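Local coordinates for protein BIM1 (Saccharomyces cerevisiae, PDB 4E61) that binds microtubules at their plus ends, and is represented here by its C-terminal part, the dimeric coiled-coil EB1-like domain, at residues Gln17-Ile20 against Gly21-Glu25; Thr33-Thr36 against Leu37-Arg41; Phe43-Asn46 against Lys47-Asp50; His56-Gln59 against Asp60-Glu64; Leu85-Phe88 against Val89-Glu93. All blocks are in the same frame, centred on the assembly; numbering follows the deposited sequence.

Interaction 1. Residues Gln17-Ile20 against Gly21-Glu25; sequences QETI and GSLNE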
loop_
_atom_site.group_PDB
_atom_site.type_symbol
_atom_site.label_atom_id
_atom_site.label_comp_id
_atom_site.label_asym_id
_atom_site.label_seq_id
_atom_site.Cartn_x
_atom_site.Cartn_y
_atom_site.Cartn_z
ATOM N N GLN A 17 21.872 16.332 -17.965
ATOM C CA GLN A 17 20.666 17.124 -17.719
ATOM C C GLN A 17 19.410 16.346 -18.169
ATOM O O GLN A 17 18.313 16.578 -17.639
ATOM C CB GLN A 17 20.745 18.481 -18.436
ATOM C CG GLN A 17 21.693 19.517 -17.795
ATOM C CD GLN A 17 22.037 20.665 -18.757
ATOM O OE1 GLN A 17 22.036 20.522 -19.996
ATOM N NE2 GLN A 17 22.366 21.830 -18.217
ATOM N N GLU A 18 19.577 15.425 -19.140
ATOM C CA GLU A 18 18.525 14.560 -19.677
ATOM C C GLU A 18 18.257 13.418 -18.708
ATOM O O GLU A 18 17.109 13.002 -18.579
ATOM C CB GLU A 18 18.921 13.996 -21.045
ATOM C CG GLU A 18 18.777 14.977 -22.195
ATOM C CD GLU A 18 19.093 14.420 -23.573
ATOM O OE1 GLU A 18 19.549 13.257 -23.669
ATOM O OE2 GLU A 18 18.875 15.156 -24.564
ATOM N N THR A 19 19.315 12.886 -18.047
ATOM C CA THR A 19 19.150 11.848 -17.040
ATOM C C THR A 19 18.452 12.452 -15.801
ATOM O O THR A 19 17.488 11.850 -15.334
ATOM C CB THR A 19 20.370 10.941 -16.815
ATOM O OG1 THR A 19 21.063 11.296 -15.635
ATOM C CG2 THR A 19 21.265 10.757 -18.031
ATOM N N ILE A 20 18.824 13.685 -15.358
ATOM C CA ILE A 20 18.084 14.291 -14.242
ATOM C C ILE A 20 16.584 14.391 -14.594
ATOM O O ILE A 20 15.758 13.970 -13.795
ATOM C CB ILE A 20 18.676 15.536 -13.486
ATOM C CG1 ILE A 20 17.852 16.809 -13.653
ATOM C CG2 ILE A 20 20.172 15.763 -13.640
ATOM C CD1 ILE A 20 17.235 17.273 -12.398
ATOM N N GLY A 21 16.283 14.811 -15.832
ATOM C CA GLY A 21 14.928 14.904 -16.366
ATOM C C GLY A 21 14.159 13.600 -16.258
ATOM O O GLY A 21 13.033 13.586 -15.755
ATOM N N SER A 22 14.789 12.489 -16.678
ATOM C CA SER A 22 14.194 11.154 -16.604
ATOM C C SER A 22 14.126 10.588 -15.166
ATOM O O SER A 22 13.237 9.781 -14.884
ATOM C CB SER A 22 14.875 10.186 -17.569
ATOM O OG SER A 22 16.027 9.580 -17.003
ATOM N N LEU A 23 15.054 11.008 -14.268
ATOM C CA LEU A 23 15.068 10.582 -12.860
ATOM C C LEU A 23 13.958 11.282 -12.096
ATOM O O LEU A 23 13.395 10.694 -11.176
ATOM C CB LEU A 23 16.418 10.833 -12.162
ATOM C CG LEU A 23 17.629 10.001 -12.592
ATOM C CD1 LEU A 23 18.889 10.477 -11.867
ATOM C CD2 LEU A 23 17.410 8.510 -12.371
ATOM N N ASN A 24 13.634 12.536 -12.478
ATOM C CA ASN A 24 12.532 13.302 -11.888
ATOM C C ASN A 24 11.183 12.674 -12.262
ATOM O O ASN A 24 10.282 12.664 -11.426
ATOM C CB ASN A 24 12.584 14.771 -12.316
ATOM C CG ASN A 24 13.560 15.620 -11.532
ATOM O OD1 ASN A 24 14.044 15.243 -10.458
ATOM N ND2 ASN A 24 13.845 16.809 -12.039
ATOM N N GLU A 25 11.063 12.113 -13.497
ATOM C CA GLU A 25 9.872 11.421 -14.000
ATOM C C GLU A 25 9.642 10.164 -13.176
ATOM O O GLU A 25 8.507 9.922 -12.754
ATOM C CB GLU A 25 9.989 11.071 -15.498
ATOM C CG GLU A 25 10.216 12.252 -16.435
ATOM C CD GLU A 25 9.117 13.291 -16.570
ATOM O OE1 GLU A 25 8.574 13.427 -17.691
ATOM O OE2 GLU A 25 8.842 14.013 -15.583
#
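With CG turned anti to its own carbonyl carbon (chi1 -81°), Asn24 lays its amide back along the helix beside Ile20, whose CD1 ends 3.4 Å from Asn24 ND2. The two side chains run side by side, one turn apart, on a helix of the parallel two-stranded coiled coil through which BIM1 dimerises. Ile20 packs on Ile20 of the second subunit, Leu23 on Ile27 of that subunit and Asn24 on its Leu23, so this face of the turn lies in the interface between the two helices.

On another side of the turn, the carbonyl oxygen of Thr19 is gripped twice. The backbone N of Leu23 meets it at 2.8 Å, nearly in line with the C=O bond. Ser22, one residue earlier, has OG tucked between its backbone N and carbonyl carbon, and from there the hydroxyl gives its proton to the same Thr19 O at 3.2 Å, in the carbonyl plane and on a lone pair. The hydroxyl thus adds a second donor to an oxygen already used by the helix. Asn24 N closes the next turn on Ile20 O at 2.9 Å. Gly21 has no side chain of its own to offer, and its N reaches Gln17 O from above the carbonyl plane. Leu23 CG rides close by, 3.3 Å from Thr19 O.

Interaction 2. Residues Thr33-Thr36 against Leu37-Arg41; sequences TVST and LEIER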
loop_
_atom_site.group_PDB
_atom_site.type_symbol
_atom_site.label_atom_id
_atom_site.label_comp_id
_atom_site.label_asym_id
_atom_site.label_seq_id
_atom_site.Cartn_x
_atom_site.Cartn_y
_atom_site.Cartn_z
ATOM N N THR A 33 2.888 5.816 -7.027
ATOM C CA THR A 33 2.713 4.448 -6.540
ATOM C C THR A 33 2.586 4.362 -5.011
ATOM O O THR A 33 1.823 3.526 -4.534
ATOM C CB THR A 33 3.562 3.355 -7.248
ATOM O OG1 THR A 33 3.714 2.221 -6.380
ATOM C CG2 THR A 33 4.918 3.815 -7.653
ATOM N N VAL A 34 3.279 5.243 -4.256
ATOM C CA VAL A 34 3.189 5.277 -2.787
ATOM C C VAL A 34 1.783 5.792 -2.397
ATOM O O VAL A 34 1.130 5.201 -1.531
ATOM C CB VAL A 34 4.347 6.094 -2.126
ATOM C CG1 VAL A 34 4.039 6.427 -0.664
ATOM C CG2 VAL A 34 5.676 5.353 -2.236
ATOM N N SER A 35 1.321 6.861 -3.079
ATOM C CA SER A 35 0.006 7.483 -2.891
ATOM C C SER A 35 -1.155 6.486 -3.117
ATOM O O SER A 35 -2.063 6.460 -2.292
ATOM C CB SER A 35 -0.153 8.693 -3.805
ATOM O OG SER A 35 -1.347 9.387 -3.500
ATOM N N THR A 36 -1.108 5.659 -4.197
ATOM C CA THR A 36 -2.127 4.646 -4.491
ATOM C C THR A 36 -2.162 3.587 -3.359
ATOM O O THR A 36 -3.249 3.264 -2.868
ATOM C CB THR A 36 -1.958 4.032 -5.905
ATOM O OG1 THR A 36 -2.292 4.982 -6.906
ATOM C CG2 THR A 36 -2.784 2.791 -6.111
ATOM N N LEU A 37 -0.982 3.086 -2.945
ATOM C CA LEU A 37 -0.835 2.101 -1.888
ATOM C C LEU A 37 -1.346 2.627 -0.540
ATOM O O LEU A 37 -1.955 1.868 0.224
ATOM C CB LEU A 37 0.617 1.612 -1.784
ATOM C CG LEU A 37 1.127 0.697 -2.909
ATOM C CD1 LEU A 37 2.657 0.666 -2.933
ATOM C CD2 LEU A 37 0.582 -0.725 -2.769
ATOM N N GLU A 38 -1.158 3.929 -0.278
ATOM C CA GLU A 38 -1.638 4.564 0.956
ATOM C C GLU A 38 -3.150 4.812 0.944
ATOM O O GLU A 38 -3.783 4.779 2.002
ATOM C CB GLU A 38 -0.864 5.857 1.258
ATOM C CG GLU A 38 0.536 5.580 1.784
ATOM C CD GLU A 38 1.457 6.776 1.948
ATOM O OE1 GLU A 38 1.135 7.866 1.420
ATOM O OE2 GLU A 38 2.516 6.611 2.594
ATOM N N ILE A 39 -3.727 5.048 -0.255
ATOM C CA ILE A 39 -5.170 5.242 -0.444
ATOM C C ILE A 39 -5.873 3.905 -0.240
ATOM O O ILE A 39 -6.881 3.898 0.450
ATOM C CB ILE A 39 -5.537 5.934 -1.787
ATOM C CG1 ILE A 39 -5.101 7.421 -1.784
ATOM C CG2 ILE A 39 -7.034 5.817 -2.083
ATOM C CD1 ILE A 39 -4.956 8.031 -3.220
ATOM N N GLU A 40 -5.308 2.782 -0.783
ATOM C CA GLU A 40 -5.819 1.415 -0.644
ATOM C C GLU A 40 -5.899 1.050 0.818
ATOM O O GLU A 40 -6.937 0.577 1.295
ATOM C CB GLU A 40 -4.893 0.408 -1.318
ATOM C CG GLU A 40 -4.998 0.329 -2.825
ATOM C CD GLU A 40 -4.109 -0.698 -3.499
ATOM O OE1 GLU A 40 -4.413 -1.069 -4.656
ATOM O OE2 GLU A 40 -3.124 -1.152 -2.871
ATOM N N ARG A 41 -4.801 1.298 1.513
ATOM C CA ARG A 41 -4.567 1.064 2.916
ATOM C C ARG A 41 -5.624 1.705 3.806
ATOM O O ARG A 41 -6.207 1.011 4.644
ATOM C CB ARG A 41 -3.186 1.591 3.250
ATOM C CG ARG A 41 -2.423 0.710 4.211
ATOM C CD ARG A 41 -2.296 1.370 5.558
ATOM N NE ARG A 41 -1.626 2.674 5.507
ATOM C CZ ARG A 41 -0.309 2.842 5.492
ATOM N NH1 ARG A 41 0.503 1.791 5.485
ATOM N NH2 ARG A 41 0.207 4.063 5.473
#
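The carbonyl oxygen of Thr36 takes two backbone donors: Glu40 N at 3.0 Å, nearly straight at 161°, and Ile39 N in a weak, strongly bent bond. Ile39 N is shared in turn, its better partner being Ser35 O at 3.0 Å. Above this backbone, side chains one turn apart line up in pairs. Val34, with CG1 anti to the backbone N (chi1 165°), lies alongside the extended chain of Glu38 and puts that methyl 3.6 Å from OE2, a methyl-to-carboxylate contact without a bond. Leu37 runs beside Thr33, its CD1 3.4 Å from Thr33 O and a little farther from OG1. On a more exposed side, Ile39 CD1 comes within 3.9 Å of Ser35 OG. The stretch belongs to the parallel coiled coil of helix 2-63: Val34 and Leu37 each pack on their own counterparts in the second subunit, while Glu40 pairs with Arg41 of the second subunit, and Arg41 with Glu40 of the second subunit, in salt bridges between the two helices.

Interaction 3. Residues Phe43-Asn46 against Lys47-Asp50; sequences FYFN and KLRD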
loop_
_atom_site.group_PDB
_atom_site.type_symbol
_atom_site.label_atom_id
_atom_site.label_comp_id
_atom_site.label_asym_id
_atom_site.label_seq_id
_atom_site.Cartn_x
_atom_site.Cartn_y
_atom_site.Cartn_z
ATOM N N PHE A 43 -8.612 2.637 2.938
ATOM C CA PHE A 43 -9.876 2.007 2.583
ATOM C C PHE A 43 -10.021 0.613 3.212
ATOM O O PHE A 43 -11.036 0.329 3.842
ATOM C CB PHE A 43 -10.058 2.027 1.060
ATOM C CG PHE A 43 -11.320 1.396 0.529
ATOM C CD1 PHE A 43 -12.573 1.969 0.768
ATOM C CD2 PHE A 43 -11.260 0.247 -0.238
ATOM C CE1 PHE A 43 -13.739 1.386 0.263
ATOM C CE2 PHE A 43 -12.423 -0.312 -0.776
ATOM C CZ PHE A 43 -13.650 0.284 -0.548
ATOM N N TYR A 44 -8.985 -0.228 3.096
ATOM C CA TYR A 44 -9.032 -1.553 3.705
ATOM C C TYR A 44 -8.914 -1.545 5.242
ATOM O O TYR A 44 -9.548 -2.383 5.892
ATOM C CB TYR A 44 -8.218 -2.643 2.950
ATOM C CG TYR A 44 -6.709 -2.527 2.970
ATOM C CD1 TYR A 44 -5.989 -2.725 4.147
ATOM C CD2 TYR A 44 -5.988 -2.377 1.789
ATOM C CE1 TYR A 44 -4.598 -2.643 4.168
ATOM C CE2 TYR A 44 -4.591 -2.309 1.794
ATOM C CZ TYR A 44 -3.898 -2.457 2.986
ATOM O OH TYR A 44 -2.517 -2.385 3.013
ATOM N N PHE A 45 -8.234 -0.522 5.821
ATOM C CA PHE A 45 -8.177 -0.335 7.279
ATOM C C PHE A 45 -9.536 0.050 7.831
ATOM O O PHE A 45 -9.940 -0.500 8.868
ATOM C CB PHE A 45 -7.096 0.671 7.721
ATOM C CG PHE A 45 -5.716 0.073 7.903
ATOM C CD1 PHE A 45 -5.496 -1.285 7.719
ATOM C CD2 PHE A 45 -4.645 0.864 8.283
ATOM C CE1 PHE A 45 -4.221 -1.834 7.883
ATOM C CE2 PHE A 45 -3.374 0.304 8.483
ATOM C CZ PHE A 45 -3.163 -1.035 8.246
ATOM N N ASN A 46 -10.274 0.939 7.099
ATOM C CA ASN A 46 -11.627 1.355 7.444
ATOM C C ASN A 46 -12.612 0.177 7.518
ATOM O O ASN A 46 -13.458 0.140 8.407
ATOM C CB ASN A 46 -12.147 2.406 6.478
ATOM C CG ASN A 46 -11.806 3.809 6.848
ATOM O OD1 ASN A 46 -11.756 4.164 8.031
ATOM N ND2 ASN A 46 -11.591 4.651 5.831
ATOM N N LYS A 47 -12.490 -0.781 6.579
ATOM C CA LYS A 47 -13.323 -1.967 6.523
ATOM C C LYS A 47 -13.036 -2.867 7.707
ATOM O O LYS A 47 -13.979 -3.393 8.270
ATOM C CB LYS A 47 -13.077 -2.738 5.225
ATOM C CG LYS A 47 -13.510 -2.007 3.994
ATOM C CD LYS A 47 -13.565 -2.979 2.853
ATOM C CE LYS A 47 -14.136 -2.311 1.632
ATOM N NZ LYS A 47 -15.464 -1.686 1.899
ATOM N N LEU A 48 -11.756 -3.045 8.081
ATOM C CA LEU A 48 -11.347 -3.873 9.232
ATOM C C LEU A 48 -11.879 -3.296 10.540
ATOM O O LEU A 48 -12.370 -4.049 11.398
ATOM C CB LEU A 48 -9.811 -4.004 9.284
ATOM C CG LEU A 48 -9.219 -4.936 8.206
ATOM C CD1 LEU A 48 -7.751 -4.611 7.951
ATOM C CD2 LEU A 48 -9.462 -6.459 8.538
ATOM N N ARG A 49 -11.801 -1.950 10.665
ATOM C CA ARG A 49 -12.295 -1.182 11.799
ATOM C C ARG A 49 -13.821 -1.420 11.965
ATOM O O ARG A 49 -14.260 -1.798 13.061
ATOM C CB ARG A 49 -11.947 0.298 11.603
ATOM C CG ARG A 49 -12.570 1.249 12.627
ATOM C CD ARG A 49 -12.846 2.622 12.020
ATOM N NE ARG A 49 -13.920 2.592 11.019
ATOM C CZ ARG A 49 -14.155 3.567 10.142
ATOM N NH1 ARG A 49 -13.395 4.656 10.128
ATOM N NH2 ARG A 49 -15.149 3.455 9.268
ATOM N N ASP A 50 -14.591 -1.307 10.851
ATOM C CA ASP A 50 -16.040 -1.545 10.797
ATOM C C ASP A 50 -16.406 -3.007 11.126
ATOM O O ASP A 50 -17.428 -3.253 11.791
ATOM C CB ASP A 50 -16.596 -1.153 9.427
ATOM C CG ASP A 50 -16.544 0.325 9.101
ATOM O OD1 ASP A 50 -16.357 1.139 10.043
ATOM O OD2 ASP A 50 -16.679 0.672 7.900
#
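Lys47 sends its chain past the Phe43 ring, with CE 3.4 Å from CZ, approaching obliquely. A bend at chi4 (-54°) turns the ammonium off the line of the extended chain, and NZ hydrogen-bonds to the carbonyl oxygens of Ile95 and Ala98 of the second subunit, which give the buried ammonium polar partners. Leu48 follows, its CD1 lying 4.0 Å from Phe45 CD1 at the edge of that ring, near its plane. Phe45 also meets Phe103 of its own chain and, edge to face, Tyr44 of the second subunit. This segment lies in the EB1-like motif, where, as in EB1 relatives, the dimeric coiled coil passes into the four-helix bundle. Arg49 folds back through bends at chi2 and chi3 until Asn46 OD1 lies over one face of its guanidinium, 2.7 Å from NH1 but badly angled for a hydrogen bond, the amide and guanidinium planes being 46° apart. Asp50, whose backbone N bonds Asn46 O at 3.1 Å, takes that guanidinium side-on: OD1 receives NE at 3.0 Å and NH2 at 2.7 Å, both from the same face of the carboxylate. An alanine in place of Asp50 removes this doubly gripped oxygen and is likely to leave the Arg49 guanidinium without its charge partner and freer to swing away from Asn46.

Interaction 4. Residues His56-Gln59 against Asp60-Glu64; sequences HTTQ and DLINE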
loop_
_atom_site.group_PDB
_atom_site.type_symbol
_atom_site.label_atom_id
_atom_site.label_comp_id
_atom_site.label_asym_id
_atom_site.label_seq_id
_atom_site.Cartn_x
_atom_site.Cartn_y
_atom_site.Cartn_z
ATOM N N HIS A 56 -17.492 -6.913 17.977
ATOM C CA HIS A 56 -17.612 -6.615 19.400
ATOM C C HIS A 56 -19.032 -6.274 19.868
ATOM O O HIS A 56 -19.474 -6.804 20.890
ATOM C CB HIS A 56 -16.531 -5.641 19.878
ATOM C CG HIS A 56 -15.163 -6.223 19.732
ATOM N ND1 HIS A 56 -14.831 -7.449 20.304
ATOM C CD2 HIS A 56 -14.099 -5.759 19.040
ATOM C CE1 HIS A 56 -13.583 -7.680 19.947
ATOM N NE2 HIS A 56 -13.097 -6.688 19.188
ATOM N N THR A 57 -19.761 -5.467 19.082
ATOM C CA THR A 57 -21.148 -5.104 19.329
ATOM C C THR A 57 -22.037 -6.359 19.415
ATOM O O THR A 57 -22.792 -6.495 20.378
ATOM C CB THR A 57 -21.588 -4.097 18.265
ATOM O OG1 THR A 57 -20.929 -2.862 18.534
ATOM C CG2 THR A 57 -23.090 -3.892 18.220
ATOM N N THR A 58 -21.936 -7.286 18.439
ATOM C CA THR A 58 -22.762 -8.490 18.505
ATOM C C THR A 58 -22.321 -9.469 19.562
ATOM O O THR A 58 -23.145 -10.246 20.016
ATOM C CB THR A 58 -23.200 -9.093 17.156
ATOM O OG1 THR A 58 -22.491 -10.295 16.856
ATOM C CG2 THR A 58 -23.243 -8.097 16.023
ATOM N N GLN A 59 -21.051 -9.411 19.985
ATOM C CA GLN A 59 -20.546 -10.238 21.085
ATOM C C GLN A 59 -21.150 -9.758 22.410
ATOM O O GLN A 59 -21.451 -10.585 23.276
ATOM C CB GLN A 59 -19.027 -10.170 21.166
ATOM C CG GLN A 59 -18.380 -11.512 20.899
ATOM C CD GLN A 59 -16.918 -11.379 20.609
ATOM O OE1 GLN A 59 -16.232 -10.452 21.077
ATOM N NE2 GLN A 59 -16.411 -12.310 19.818
ATOM N N ASP A 60 -21.336 -8.425 22.547
ATOM C CA ASP A 60 -21.952 -7.809 23.713
ATOM C C ASP A 60 -23.425 -8.238 23.835
ATOM O O ASP A 60 -23.853 -8.558 24.937
ATOM C CB ASP A 60 -21.778 -6.279 23.679
ATOM C CG ASP A 60 -20.336 -5.804 23.832
ATOM O OD1 ASP A 60 -19.434 -6.669 24.047
ATOM O OD2 ASP A 60 -20.099 -4.575 23.715
ATOM N N LEU A 61 -24.153 -8.381 22.720
ATOM C CA LEU A 61 -25.540 -8.846 22.743
ATOM C C LEU A 61 -25.653 -10.356 23.044
ATOM O O LEU A 61 -26.652 -10.778 23.620
ATOM C CB LEU A 61 -26.273 -8.503 21.437
ATOM C CG LEU A 61 -26.137 -7.086 20.880
ATOM C CD1 LEU A 61 -26.962 -6.939 19.613
ATOM C CD2 LEU A 61 -26.546 -6.032 21.901
ATOM N N ILE A 62 -24.653 -11.167 22.644
ATOM C CA ILE A 62 -24.644 -12.612 22.919
ATOM C C ILE A 62 -24.283 -12.831 24.404
ATOM O O ILE A 62 -24.931 -13.644 25.076
ATOM C CB ILE A 62 -23.740 -13.433 21.942
ATOM C CG1 ILE A 62 -24.138 -13.212 20.458
ATOM C CG2 ILE A 62 -23.773 -14.936 22.292
ATOM C CD1 ILE A 62 -23.033 -13.479 19.441
ATOM N N ASN A 63 -23.266 -12.089 24.910
ATOM C CA ASN A 63 -22.827 -12.148 26.305
ATOM C C ASN A 63 -23.935 -11.648 27.244
ATOM O O ASN A 63 -24.371 -12.406 28.115
ATOM C CB ASN A 63 -21.506 -11.405 26.513
ATOM C CG ASN A 63 -20.288 -12.150 26.018
ATOM O OD1 ASN A 63 -20.337 -13.346 25.683
ATOM N ND2 ASN A 63 -19.155 -11.457 25.975
ATOM N N GLU A 64 -24.439 -10.417 27.028
ATOM C CA GLU A 64 -25.568 -9.890 27.806
ATOM C C GLU A 64 -26.812 -10.436 27.097
ATOM O O GLU A 64 -27.316 -9.774 26.189
ATOM C CB GLU A 64 -25.620 -8.343 27.786
ATOM C CG GLU A 64 -24.323 -7.610 28.086
ATOM C CD GLU A 64 -24.132 -6.333 27.285
ATOM O OE1 GLU A 64 -24.960 -6.049 26.385
ATOM O OE2 GLU A 64 -23.159 -5.601 27.575
#
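Gln59 O is the acceptor that two amides share here: Asn63 N meets it at 2.9 Å and 163°, and Ile62 N adds only a weak, bent bond, its better one going to Thr58 O at 3.2 Å. Asp60 N is satisfied by His56 O at 3.0 Å, while Leu61 N bonds Thr57 O weakly. Glu64 N still closes on Asp60 O at 2.9 Å, although Glu64 itself is the first residue to leave the helical conformation. Among the side chains, His56 ND1 gives a weak bond to Gln59 OE1, Gln59 NE2 goes on to Glu93, and Thr57 OG1 bonds Ile53 O. Ile62 carries CG1 anti to its carbonyl carbon (chi1 -56°), which places CG1 3.2 Å from Thr58 O and lets CD1 run alongside Thr58 OG1. This last stretch of helix 2-63 lies against helix 84-101 of the same chain, Thr58 and Gln59 meeting Val89 and Ile62 meeting Leu86, with Phe88 of the second subunit packed on Thr58.

Interaction 5. Residues Leu85-Phe88 against Val89-Glu93; sequences LLRF and VKKVE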
loop_
_atom_site.group_PDB
_atom_site.type_symbol
_atom_site.label_atom_id
_atom_site.label_comp_id
_atom_site.label_asym_id
_atom_site.label_seq_id
_atom_site.Cartn_x
_atom_site.Cartn_y
_atom_site.Cartn_z
ATOM N N LEU A 85 -23.936 -18.782 15.451
ATOM C CA LEU A 85 -23.635 -17.358 15.323
ATOM C C LEU A 85 -22.372 -16.981 16.119
ATOM O O LEU A 85 -21.497 -16.306 15.567
ATOM C CB LEU A 85 -24.842 -16.492 15.742
ATOM C CG LEU A 85 -24.621 -14.969 15.850
ATOM C CD1 LEU A 85 -24.221 -14.366 14.515
ATOM C CD2 LEU A 85 -25.840 -14.277 16.423
ATOM N N LEU A 86 -22.280 -17.431 17.399
ATOM C CA LEU A 86 -21.143 -17.163 18.288
ATOM C C LEU A 86 -19.851 -17.793 17.750
ATOM O O LEU A 86 -18.783 -17.191 17.843
ATOM C CB LEU A 86 -21.445 -17.629 19.723
ATOM C CG LEU A 86 -20.397 -17.282 20.788
ATOM C CD1 LEU A 86 -20.348 -15.760 21.081
ATOM C CD2 LEU A 86 -20.645 -18.071 22.050
ATOM N N ARG A 87 -19.977 -18.973 17.147
ATOM C CA ARG A 87 -18.892 -19.729 16.521
ATOM C C ARG A 87 -18.318 -18.908 15.363
ATOM O O ARG A 87 -17.099 -18.766 15.244
ATOM C CB ARG A 87 -19.449 -21.061 15.984
ATOM C CG ARG A 87 -18.505 -22.248 16.055
ATOM C CD ARG A 87 -19.241 -23.525 15.681
ATOM N NE ARG A 87 -20.290 -23.856 16.646
ATOM C CZ ARG A 87 -21.448 -24.432 16.329
ATOM N NH1 ARG A 87 -21.710 -24.765 15.071
ATOM N NH2 ARG A 87 -22.350 -24.681 17.270
ATOM N N PHE A 88 -19.207 -18.346 14.539
ATOM C CA PHE A 88 -18.837 -17.522 13.400
ATOM C C PHE A 88 -18.224 -16.224 13.881
ATOM O O PHE A 88 -17.160 -15.860 13.389
ATOM C CB PHE A 88 -20.045 -17.269 12.484
ATOM C CG PHE A 88 -19.713 -16.493 11.236
ATOM C CD1 PHE A 88 -19.202 -17.133 10.120
ATOM C CD2 PHE A 88 -19.869 -15.113 11.192
ATOM C CE1 PHE A 88 -18.899 -16.408 8.963
ATOM C CE2 PHE A 88 -19.538 -14.388 10.041
ATOM C CZ PHE A 88 -19.066 -15.042 8.934
ATOM N N VAL A 89 -18.864 -15.554 14.863
ATOM C CA VAL A 89 -18.383 -14.299 15.446
ATOM C C VAL A 89 -16.974 -14.486 16.004
ATOM O O VAL A 89 -16.123 -13.629 15.761
ATOM C CB VAL A 89 -19.382 -13.666 16.465
ATOM C CG1 VAL A 89 -18.759 -12.488 17.202
ATOM C CG2 VAL A 89 -20.656 -13.209 15.776
ATOM N N LYS A 90 -16.710 -15.629 16.668
ATOM C CA LYS A 90 -15.398 -15.950 17.237
ATOM C C LYS A 90 -14.335 -16.245 16.176
ATOM O O LYS A 90 -13.171 -15.890 16.374
ATOM C CB LYS A 90 -15.473 -17.062 18.308
ATOM C CG LYS A 90 -16.038 -16.589 19.664
ATOM C CD LYS A 90 -15.102 -15.607 20.394
ATOM C CE LYS A 90 -15.680 -15.106 21.694
ATOM N NZ LYS A 90 -14.753 -14.163 22.372
ATOM N N LYS A 91 -14.741 -16.839 15.039
ATOM C CA LYS A 91 -13.869 -17.119 13.902
ATOM C C LYS A 91 -13.376 -15.798 13.315
ATOM O O LYS A 91 -12.182 -15.661 13.077
ATOM C CB LYS A 91 -14.610 -17.949 12.835
ATOM C CG LYS A 91 -14.576 -19.447 13.092
ATOM C CD LYS A 91 -15.353 -20.242 12.031
ATOM C CE LYS A 91 -16.546 -20.936 12.642
ATOM N NZ LYS A 91 -17.366 -21.641 11.629
ATOM N N VAL A 92 -14.287 -14.811 13.144
ATOM C CA VAL A 92 -13.990 -13.471 12.613
ATOM C C VAL A 92 -13.054 -12.732 13.562
ATOM O O VAL A 92 -12.104 -12.098 13.108
ATOM C CB VAL A 92 -15.266 -12.624 12.293
ATOM C CG1 VAL A 92 -14.888 -11.319 11.628
ATOM C CG2 VAL A 92 -16.237 -13.374 11.393
ATOM N N GLU A 93 -13.329 -12.819 14.879
ATOM C CA GLU A 93 -12.527 -12.178 15.911
ATOM C C GLU A 93 -11.097 -12.696 15.900
ATOM O O GLU A 93 -10.167 -11.889 15.993
ATOM C CB GLU A 93 -13.166 -12.332 17.295
ATOM C CG GLU A 93 -12.741 -11.223 18.251
ATOM C CD GLU A 93 -12.751 -11.551 19.737
ATOM O OE1 GLU A 93 -11.721 -11.302 20.406
ATOM O OE2 GLU A 93 -13.794 -12.019 20.245
#
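Val89 N, Lys90 N, Lys91 N and Val92 N bond in regular alpha-helical steps to the carbonyl oxygens four residues back, from Leu85 O to Phe88 O. On this frame Phe88 swings its ring out with CG anti to the backbone N (chi1 -176°), beside the carbonyl carbon, and Val92 comes in over one ring face. Val92 CG2 sits 4.2 Å from the ring centroid, 28° off the normal, a CH-pi contact, with Phe88 CE2 its closest ring atom at 3.7 Å. Val89 lies alongside Leu85, its CG2 4.0 Å from Leu85 CD1. Arg87 CG lies 4.1 Å from Lys91 CE, and the two charged ends keep apart. Lys90 NZ reaches Glu93 OE2 at 3.2 Å in a salt bridge, and that oxygen also accepts from Gln59. An alanine in place of Phe88 would probably leave Val92 CG2 without its ring face and open a gap against Thr58 of the second subunit. With Val89 also touching Thr58 and Gln59 of helix 2-63, and Val92 touching Val55, the arrangement is that of the four-helix bundle of the EB1-like motif, in which each chain's short second helix folds back along the long one.

In the fold
Interactions 1 to 4 follow one another along the long helix 2-63, and interaction 5 lies on helix 84-101, reached after a loop that is partly unmodelled. Centres of interactions 1 and 4 are 58 Å apart, on opposite sides of the chain's centre, whereas interaction 2 lies close to that centre. Interaction 3 adjoins interaction 2 in sequence, their centres 14 Å apart. The chain doubles back: interactions 4 and 5, centres 11 Å apart, touch through Gln59 NE2 and Glu93 OE2 at 2.7 Å. Every site reaches the second subunit (interaction 4 through Thr58 alone), the first two in the coiled coil, the others around the four-helix bundle, consistent with an interface along much of the domain.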